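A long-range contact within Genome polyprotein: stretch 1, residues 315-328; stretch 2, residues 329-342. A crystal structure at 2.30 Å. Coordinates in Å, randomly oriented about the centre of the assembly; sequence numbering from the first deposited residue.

Stretch 1 315-328: AMLTHPDFDTSAWR
Stretch 2 329-342: ILCYGDDVLYATVP

Stretch 1 starts in a helix that includes Ala315 and Met316, then passes through three type I turns, Met316-His319, His319-Phe322 and Asp323-Ala326, into a strand that begins at Trp327 and runs unbroken into stretch 2 as far as Tyr332. A type II' turn, Tyr332-Asp335, reverses the chain; Gly333 occupies its positive-phi corner (67/-126), a conformation that favours glycine. The returning strand, 335-340, lies antiparallel to the first, so Arg328 comes to face Ala339 and Trp327 to face Thr340 across a hairpin. Leu330 and Leu337 exchange backbone hydrogen bonds of 2.8 Å, N to O each way. Arg328 and Ala339 form the next hydrogen-bonded pair (CA-CA 5.5 Å): Arg328 N to Ala339 O is 2.9 Å, Ala339 N to Arg328 O 3.0 Å. Trp327 and Thr340 make the closer non-hydrogen-bonded pair (CA-CA 4.2 Å), and Val341 N donates to Ala326 O at 3.0 Å. A cis peptide precedes Pro342.

Trp327 and Thr340 share one face of the sheet. Trp327 (chi1 p, chi2 -91°) sets CB 3.8 Å from Thr340 CG2, while its NE1 donates to Thr324 O at 2.8 Å, satisfying the indole N-H with a carbonyl of the preceding turn. Thr340 (chi1 p) suits this mixed setting: its methyl, CG2, also lies 3.9 Å from Met316 SD and meets the edge of the Phe322 ring, whereas OG1 is 2.6 Å from Pro342 O in a hydrogen bond. Met316 (m, t, chi3 -28°) brings SD 5.2 Å from the Tyr338 ring centroid, an oblique sulfur-aromatic contact. Ile329 (m, t), a branched aliphatic suited to a buried apolar site, places CG1 4.1 Å from Trp327 CE3 and CD1 4.4 Å from Met316 CE.

Arg328 (t, t, m, chi4 -81°) and Ala339 point to the other face. Arg328 NH1 donates to a water (2.7 Å) that donates to Ile329 O (3.2 Å), so this long charged chain, partly exposed, keeps its polar end hydrated. At the open end, Ala326 CB packs 4.0 Å from Val341 CB, and another water donates to Asp323 OD2 (2.7 Å) and Val341 O (2.9 Å), joining two acceptors that cannot bond directly.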

ATOM      1  N   ALA A 315      20.619   6.187   2.758  1.00 23.33           N
ATOM      2  CA  ALA A 315      21.220   6.747   1.553  1.00 22.31           C
ATOM      3  C   ALA A 315      21.650   8.194   1.764  1.00 24.11           C
ATOM      4  O   ALA A 315      22.743   8.592   1.342  1.00 22.77           O
ATOM      5  CB  ALA A 315      20.234   6.660   0.385  1.00 23.52           C
ATOM      6  N   MET A 316      20.802   8.994   2.410  1.00 20.26           N
ATOM      7  CA  MET A 316      21.128  10.398   2.620  1.00 25.41           C
ATOM      8  C   MET A 316      22.264  10.564   3.625  1.00 27.43           C
ATOM      9  O   MET A 316      23.045  11.518   3.520  1.00 25.37           O
ATOM     10  CB  MET A 316      19.870  11.152   3.066  1.00 22.21           C
ATOM     11  CG  MET A 316      18.670  10.937   2.131  1.00 26.74           C
ATOM     12  SD  MET A 316      17.119  11.733   2.641  1.00 28.37           S
ATOM     13  CE  MET A 316      17.342  11.771   4.405  1.00 27.98           C
ATOM     14  N   LEU A 317      22.395   9.635   4.575  1.00 22.49           N
ATOM     15  CA  LEU A 317      23.459   9.717   5.569  1.00 25.39           C
ATOM     16  C   LEU A 317      24.848   9.597   4.953  1.00 27.43           C
ATOM     17  O   LEU A 317      25.826  10.010   5.584  1.00 27.04           O
ATOM     18  CB  LEU A 317      23.267   8.635   6.632  1.00 25.36           C
ATOM     19  CG  LEU A 317      22.288   8.992   7.751  1.00 26.61           C
ATOM     20  CD1 LEU A 317      21.979   7.767   8.595  1.00 20.67           C
ATOM     21  CD2 LEU A 317      22.842  10.123   8.604  1.00 20.69           C
ATOM     22  N   THR A 318      24.961   9.038   3.748  1.00 26.11           N
ATOM     23  CA  THR A 318      26.246   8.961   3.067  1.00 28.02           C
ATOM     24  C   THR A 318      26.581  10.225   2.283  1.00 28.08           C
ATOM     25  O   THR A 318      27.695  10.332   1.759  1.00 31.24           O
ATOM     26  CB  THR A 318      26.284   7.753   2.121  1.00 24.37           C
ATOM     27  OG1 THR A 318      25.466   8.011   0.975  1.00 24.36           O
ATOM     28  CG2 THR A 318      25.782   6.499   2.829  1.00 25.94           C
ATOM     29  N   HIS A 319      25.661  11.178   2.192  1.00 26.02           N
ATOM     30  CA  HIS A 319      25.946  12.420   1.483  1.00 28.34           C
ATOM     31  C   HIS A 319      26.740  13.363   2.381  1.00 28.78           C
ATOM     32  O   HIS A 319      26.366  13.565   3.540  1.00 27.84           O
ATOM     33  CB  HIS A 319      24.657  13.095   1.028  1.00 29.07           C
ATOM     34  CG  HIS A 319      24.871  14.171   0.008  1.00 31.43           C
ATOM     35  ND1 HIS A 319      25.391  15.408   0.326  1.00 29.67           N
ATOM     36  CD2 HIS A 319      24.646  14.190  -1.328  1.00 33.80           C
ATOM     37  CE1 HIS A 319      25.471  16.145  -0.767  1.00 30.08           C
ATOM     38  NE2 HIS A 319      25.025  15.430  -1.785  1.00 35.89           N
ATOM     39  N   PRO A 320      27.822  13.966   1.881  1.00 34.16           N
ATOM     40  CA  PRO A 320      28.657  14.810   2.753  1.00 34.37           C
ATOM     41  C   PRO A 320      27.935  16.024   3.315  1.00 33.07           C
ATOM     42  O   PRO A 320      28.273  16.477   4.416  1.00 31.61           O
ATOM     43  CB  PRO A 320      29.820  15.219   1.833  1.00 33.20           C
ATOM     44  CG  PRO A 320      29.292  15.040   0.437  1.00 34.59           C
ATOM     45  CD  PRO A 320      28.361  13.867   0.513  1.00 31.37           C
ATOM     46  N   ASP A 321      26.948  16.562   2.603  1.00 30.63           N
ATOM     47  CA  ASP A 321      26.268  17.780   3.021  1.00 32.56           C
ATOM     48  C   ASP A 321      24.905  17.518   3.645  1.00 32.73           C
ATOM     49  O   ASP A 321      24.133  18.463   3.832  1.00 33.36           O
ATOM     50  CB  ASP A 321      26.119  18.732   1.833  1.00 35.65           C
ATOM     51  CG  ASP A 321      27.449  19.082   1.204  1.00 37.74           C
ATOM     52  OD1 ASP A 321      27.621  18.836  -0.008  1.00 39.79           O
ATOM     53  OD2 ASP A 321      28.329  19.594   1.929  1.00 37.32           O
ATOM     54  N   PHE A 322      24.588  16.267   3.972  1.00 31.14           N
ATOM     55  CA  PHE A 322      23.290  15.961   4.557  1.00 28.00           C
ATOM     56  C   PHE A 322      23.181  16.588   5.941  1.00 25.13           C
ATOM     57  O   PHE A 322      24.016  16.334   6.815  1.00 29.80           O
ATOM     58  CB  PHE A 322      23.076  14.452   4.644  1.00 28.49           C
ATOM     59  CG  PHE A 322      21.805  14.062   5.355  1.00 27.37           C
ATOM     60  CD1 PHE A 322      20.582  14.562   4.936  1.00 26.31           C
ATOM     61  CD2 PHE A 322      21.834  13.204   6.442  1.00 26.26           C
ATOM     62  CE1 PHE A 322      19.415  14.213   5.587  1.00 25.02           C
ATOM     63  CE2 PHE A 322      20.666  12.850   7.096  1.00 26.46           C
ATOM     64  CZ  PHE A 322      19.456  13.353   6.668  1.00 25.94           C
ATOM     65  N   ASP A 323      22.157  17.412   6.131  1.00 26.14           N
ATOM     66  CA  ASP A 323      21.837  17.975   7.436  1.00 29.09           C
ATOM     67  C   ASP A 323      20.870  17.019   8.126  1.00 29.89           C
ATOM     68  O   ASP A 323      19.726  16.862   7.687  1.00 31.44           O
ATOM     69  CB  ASP A 323      21.241  19.371   7.283  1.00 31.82           C
ATOM     70  CG  ASP A 323      21.182  20.135   8.594  1.00 32.17           C
ATOM     71  OD1 ASP A 323      20.828  19.534   9.631  1.00 31.14           O
ATOM     72  OD2 ASP A 323      21.479  21.346   8.585  1.00 36.49           O
ATOM     73  N   THR A 324      21.329  16.376   9.202  1.00 30.65           N
ATOM     74  CA  THR A 324      20.517  15.371   9.880  1.00 31.82           C
ATOM     75  C   THR A 324      19.309  15.959  10.589  1.00 33.27           C
ATOM     76  O   THR A 324      18.530  15.200  11.174  1.00 39.60           O
ATOM     77  CB  THR A 324      21.367  14.585  10.884  1.00 34.55           C
ATOM     78  OG1 THR A 324      21.887  15.473  11.882  1.00 34.59           O
ATOM     79  CG2 THR A 324      22.519  13.886  10.174  1.00 32.96           C
ATOM     80  N   SER A 325      19.125  17.278  10.547  1.00 34.84           N
ATOM     81  CA  SER A 325      17.979  17.922  11.162  1.00 36.38           C
ATOM     82  C   SER A 325      17.058  18.626  10.177  1.00 37.00           C
ATOM     83  O   SER A 325      15.976  19.062  10.584  1.00 46.91           O
ATOM     84  CB  SER A 325      18.445  18.942  12.215  1.00 41.96           C
ATOM     85  OG  SER A 325      18.975  18.288  13.354  1.00 49.74           O
ATOM     86  N   ALA A 326      17.440  18.765   8.909  1.00 31.86           N
ATOM     87  CA  ALA A 326      16.655  19.521   7.931  1.00 30.55           C
ATOM     88  C   ALA A 326      16.231  18.579   6.811  1.00 29.45           C
ATOM     89  O   ALA A 326      16.789  18.604   5.712  1.00 25.03           O
ATOM     90  CB  ALA A 326      17.450  20.716   7.395  1.00 33.08           C
ATOM     91  N   TRP A 327      15.221  17.757   7.091  1.00 26.03           N
ATOM     92  CA  TRP A 327      14.709  16.818   6.107  1.00 23.73           C
ATOM     93  C   TRP A 327      13.306  16.387   6.511  1.00 24.58           C
ATOM     94  O   TRP A 327      12.941  16.441   7.689  1.00 20.53           O
ATOM     95  CB  TRP A 327      15.628  15.595   5.971  1.00 25.65           C
ATOM     96  CG  TRP A 327      15.851  14.869   7.263  1.00 25.22           C
ATOM     97  CD1 TRP A 327      16.850  15.092   8.167  1.00 28.19           C
ATOM     98  CD2 TRP A 327      15.053  13.809   7.803  1.00 27.70           C
ATOM     99  NE1 TRP A 327      16.726  14.233   9.235  1.00 25.40           N
ATOM    100  CE2 TRP A 327      15.630  13.435   9.035  1.00 28.71           C
ATOM    101  CE3 TRP A 327      13.908  13.137   7.363  1.00 26.46           C
ATOM    102  CZ2 TRP A 327      15.099  12.421   9.831  1.00 28.53           C
ATOM    103  CZ3 TRP A 327      13.384  12.129   8.157  1.00 24.66           C
ATOM    104  CH2 TRP A 327      13.978  11.782   9.375  1.00 25.72           C
ATOM    105  N   ARG A 328      12.526  15.962   5.519  1.00 20.04           N
ATOM    106  CA  ARG A 328      11.206  15.398   5.765  1.00 25.49           C
ATOM    107  C   ARG A 328      10.923  14.330   4.721  1.00 22.28           C
ATOM    108  O   ARG A 328      11.191  14.528   3.534  1.00 21.31           O
ATOM    109  CB  ARG A 328      10.110  16.469   5.736  1.00 26.48           C
ATOM    110  CG  ARG A 328       8.694  15.897   5.717  1.00 27.13           C
ATOM    111  CD  ARG A 328       7.650  16.986   5.870  1.00 29.09           C
ATOM    112  NE  ARG A 328       7.733  17.650   7.167  1.00 30.40           N
ATOM    113  CZ  ARG A 328       7.212  17.163   8.289  1.00 34.46           C
ATOM    114  NH1 ARG A 328       6.567  16.004   8.273  1.00 35.51           N
ATOM    115  NH2 ARG A 328       7.335  17.833   9.426  1.00 32.80           N
ATOM    116  N   ILE A 329      10.382  13.201   5.173  1.00 24.04           N
ATOM    117  CA  ILE A 329      10.019  12.090   4.302  1.00 23.54           C
ATOM    118  C   ILE A 329       8.542  11.780   4.508  1.00 21.41           C
ATOM    119  O   ILE A 329       8.030  11.876   5.629  1.00 22.18           O
ATOM    120  CB  ILE A 329      10.897  10.849   4.578  1.00 22.08           C
ATOM    121  CG1 ILE A 329      12.353  11.127   4.187  1.00 23.10           C
ATOM    122  CG2 ILE A 329      10.379   9.632   3.822  1.00 20.07           C
ATOM    123  CD1 ILE A 329      13.328  10.019   4.574  1.00 17.97           C
ATOM    124  N   LEU A 330       7.849  11.445   3.420  1.00 21.45           N
ATOM    125  CA  LEU A 330       6.461  10.996   3.487  1.00 21.62           C
ATOM    126  C   LEU A 330       6.300   9.808   2.552  1.00 23.91           C
ATOM    127  O   LEU A 330       6.541   9.928   1.347  1.00 22.08           O
ATOM    128  CB  LEU A 330       5.486  12.114   3.115  1.00 24.92           C
ATOM    129  CG  LEU A 330       4.002  11.820   3.360  1.00 26.18           C
ATOM    130  CD1 LEU A 330       3.700  11.705   4.848  1.00 23.37           C
ATOM    131  CD2 LEU A 330       3.152  12.903   2.724  1.00 25.11           C
ATOM    132  N   CYS A 331       5.891   8.672   3.107  1.00 22.05           N
ATOM    133  CA  CYS A 331       5.876   7.403   2.400  1.00 24.36           C
ATOM    134  C   CYS A 331       4.500   6.760   2.493  1.00 25.31           C
ATOM    135  O   CYS A 331       3.821   6.850   3.521  1.00 26.61           O
ATOM    136  CB  CYS A 331       6.933   6.443   2.976  1.00 25.27           C
ATOM    137  SG  CYS A 331       8.645   6.872   2.599  1.00 28.34           S
ATOM    138  N   TYR A 332       4.100   6.110   1.401  1.00 25.05           N
ATOM    139  CA  TYR A 332       2.971   5.177   1.398  1.00 28.56           C
ATOM    140  C   TYR A 332       3.395   3.996   0.530  1.00 27.81           C
ATOM    141  O   TYR A 332       3.380   4.092  -0.700  1.00 32.14           O
ATOM    142  CB  TYR A 332       1.686   5.817   0.880  1.00 27.91           C
ATOM    143  CG  TYR A 332       0.415   5.094   1.319  1.00 32.57           C
ATOM    144  CD1 TYR A 332      -0.657   5.796   1.866  1.00 32.26           C
ATOM    145  CD2 TYR A 332       0.292   3.714   1.190  1.00 35.18           C
ATOM    146  CE1 TYR A 332      -1.813   5.140   2.270  1.00 34.28           C
ATOM    147  CE2 TYR A 332      -0.855   3.052   1.593  1.00 35.46           C
ATOM    148  CZ  TYR A 332      -1.903   3.769   2.132  1.00 37.04           C
ATOM    149  OH  TYR A 332      -3.043   3.111   2.530  1.00 41.51           O
ATOM    150  N   GLY A 333       3.761   2.890   1.168  1.00 29.82           N
ATOM    151  CA  GLY A 333       4.281   1.755   0.419  1.00 36.60           C
ATOM    152  C   GLY A 333       5.616   2.102  -0.211  1.00 35.42           C
ATOM    153  O   GLY A 333       6.555   2.535   0.463  1.00 34.90           O
ATOM    154  N   ASP A 334       5.720   1.915  -1.517  1.00 33.62           N
ATOM    155  CA  ASP A 334       6.924   2.313  -2.227  1.00 38.31           C
ATOM    156  C   ASP A 334       6.846   3.749  -2.732  1.00 37.25           C
ATOM    157  O   ASP A 334       7.816   4.236  -3.314  1.00 35.32           O
ATOM    158  CB  ASP A 334       7.185   1.359  -3.392  1.00 37.99           C
ATOM    159  CG  ASP A 334       5.940   1.087  -4.198  1.00 42.38           C
ATOM    160  OD1 ASP A 334       4.884   1.662  -3.862  1.00 43.74           O
ATOM    161  OD2 ASP A 334       6.013   0.294  -5.158  1.00 50.67           O
ATOM    162  N   ASP A 335       5.720   4.434  -2.522  1.00 35.79           N
ATOM    163  CA  ASP A 335       5.573   5.818  -2.947  1.00 31.68           C
ATOM    164  C   ASP A 335       6.190   6.751  -1.910  1.00 28.77           C
ATOM    165  O   ASP A 335       6.014   6.553  -0.707  1.00 26.56           O
ATOM    166  CB  ASP A 335       4.101   6.163  -3.162  1.00 33.87           C
ATOM    167  CG  ASP A 335       3.494   5.400  -4.314  1.00 42.27           C
ATOM    168  OD1 ASP A 335       3.785   5.746  -5.478  1.00 38.93           O
ATOM    169  OD2 ASP A 335       2.734   4.449  -4.052  1.00 45.90           O
ATOM    170  N   VAL A 336       6.909   7.770  -2.383  1.00 26.88           N
ATOM    171  CA  VAL A 336       7.778   8.577  -1.535  1.00 30.45           C
ATOM    172  C   VAL A 336       7.742  10.017  -1.999  1.00 26.36           C
ATOM    173  O   VAL A 336       7.899  10.315  -3.190  1.00 26.94           O
ATOM    174  CB  VAL A 336       9.244   8.096  -1.543  1.00 28.16           C
ATOM    175  CG1 VAL A 336      10.117   9.175  -0.876  1.00 28.33           C
ATOM    176  CG2 VAL A 336       9.355   6.769  -0.859  1.00 28.14           C
ATOM    177  N   LEU A 337       7.582  10.906  -1.029  1.00 25.12           N
ATOM    178  CA  LEU A 337       8.019  12.281  -1.165  1.00 24.12           C
ATOM    179  C   LEU A 337       9.127  12.554  -0.156  1.00 24.72           C
ATOM    180  O   LEU A 337       9.061  12.089   0.984  1.00 28.31           O
ATOM    181  CB  LEU A 337       6.868  13.284  -0.951  1.00 24.11           C
ATOM    182  CG  LEU A 337       5.641  13.212  -1.860  1.00 26.17           C
ATOM    183  CD1 LEU A 337       4.656  14.316  -1.472  1.00 22.80           C
ATOM    184  CD2 LEU A 337       6.056  13.346  -3.309  1.00 24.27           C
ATOM    185  N   TYR A 338      10.141  13.319  -0.559  1.00 23.69           N
ATOM    186  CA  TYR A 338      11.174  13.715   0.391  1.00 27.12           C
ATOM    187  C   TYR A 338      11.712  15.085   0.007  1.00 26.33           C
ATOM    188  O   TYR A 338      11.594  15.526  -1.140  1.00 22.95           O
ATOM    189  CB  TYR A 338      12.302  12.674   0.474  1.00 22.98           C
ATOM    190  CG  TYR A 338      13.331  12.727  -0.636  1.00 23.75           C
ATOM    191  CD1 TYR A 338      14.422  13.585  -0.555  1.00 22.68           C
ATOM    192  CD2 TYR A 338      13.236  11.892  -1.744  1.00 24.09           C
ATOM    193  CE1 TYR A 338      15.372  13.630  -1.555  1.00 22.81           C
ATOM    194  CE2 TYR A 338      14.185  11.932  -2.747  1.00 24.65           C
ATOM    195  CZ  TYR A 338      15.250  12.804  -2.647  1.00 26.41           C
ATOM    196  OH  TYR A 338      16.200  12.847  -3.643  1.00 27.51           O
ATOM    197  N   ALA A 339      12.302  15.751   0.994  1.00 25.21           N
ATOM    198  CA  ALA A 339      12.923  17.049   0.802  1.00 28.41           C
ATOM    199  C   ALA A 339      13.997  17.220   1.863  1.00 26.29           C
ATOM    200  O   ALA A 339      13.787  16.862   3.025  1.00 24.63           O
ATOM    201  CB  ALA A 339      11.888  18.175   0.889  1.00 23.69           C
ATOM    202  N   THR A 340      15.145  17.752   1.453  1.00 27.91           N
ATOM    203  CA  THR A 340      16.251  18.030   2.357  1.00 27.11           C
ATOM    204  C   THR A 340      16.794  19.427   2.090  1.00 26.98           C
ATOM    205  O   THR A 340      16.647  19.969   0.992  1.00 29.94           O
ATOM    206  CB  THR A 340      17.395  17.012   2.206  1.00 21.96           C
ATOM    207  OG1 THR A 340      17.964  17.123   0.894  1.00 27.89           O
ATOM    208  CG2 THR A 340      16.896  15.589   2.422  1.00 22.41           C
ATOM    209  N   VAL A 341      17.419  20.004   3.113  1.00 27.29           N
ATOM    210  CA  VAL A 341      18.148  21.262   2.980  1.00 29.02           C
ATOM    211  C   VAL A 341      19.571  21.034   3.478  1.00 31.64           C
ATOM    212  O   VAL A 341      19.771  20.817   4.682  1.00 29.65           O
ATOM    213  CB  VAL A 341      17.464  22.403   3.751  1.00 32.23           C
ATOM    214  CG1 VAL A 341      18.323  23.655   3.694  1.00 30.69           C
ATOM    215  CG2 VAL A 341      16.079  22.682   3.190  1.00 33.11           C
ATOM    216  N   PRO A 342      20.590  21.063   2.604  1.00 29.96           N
ATOM    217  CA  PRO A 342      20.496  21.287   1.155  1.00 29.12           C
ATOM    218  C   PRO A 342      19.843  20.127   0.404  1.00 30.15           C
ATOM    219  O   PRO A 342      19.767  19.013   0.922  1.00 32.88           O
ATOM    220  CB  PRO A 342      21.960  21.447   0.732  1.00 29.23           C
ATOM    221  CG  PRO A 342      22.730  20.690   1.760  1.00 27.97           C
ATOM    222  CD  PRO A 342      21.989  20.906   3.045  1.00 32.30           C
TER
HETATM  223  O   HOH W   1      20.449  22.915   6.635  1.00 39.17           O
HETATM  224  O   HOH W   2       5.814  14.027   6.598  1.00 24.90           O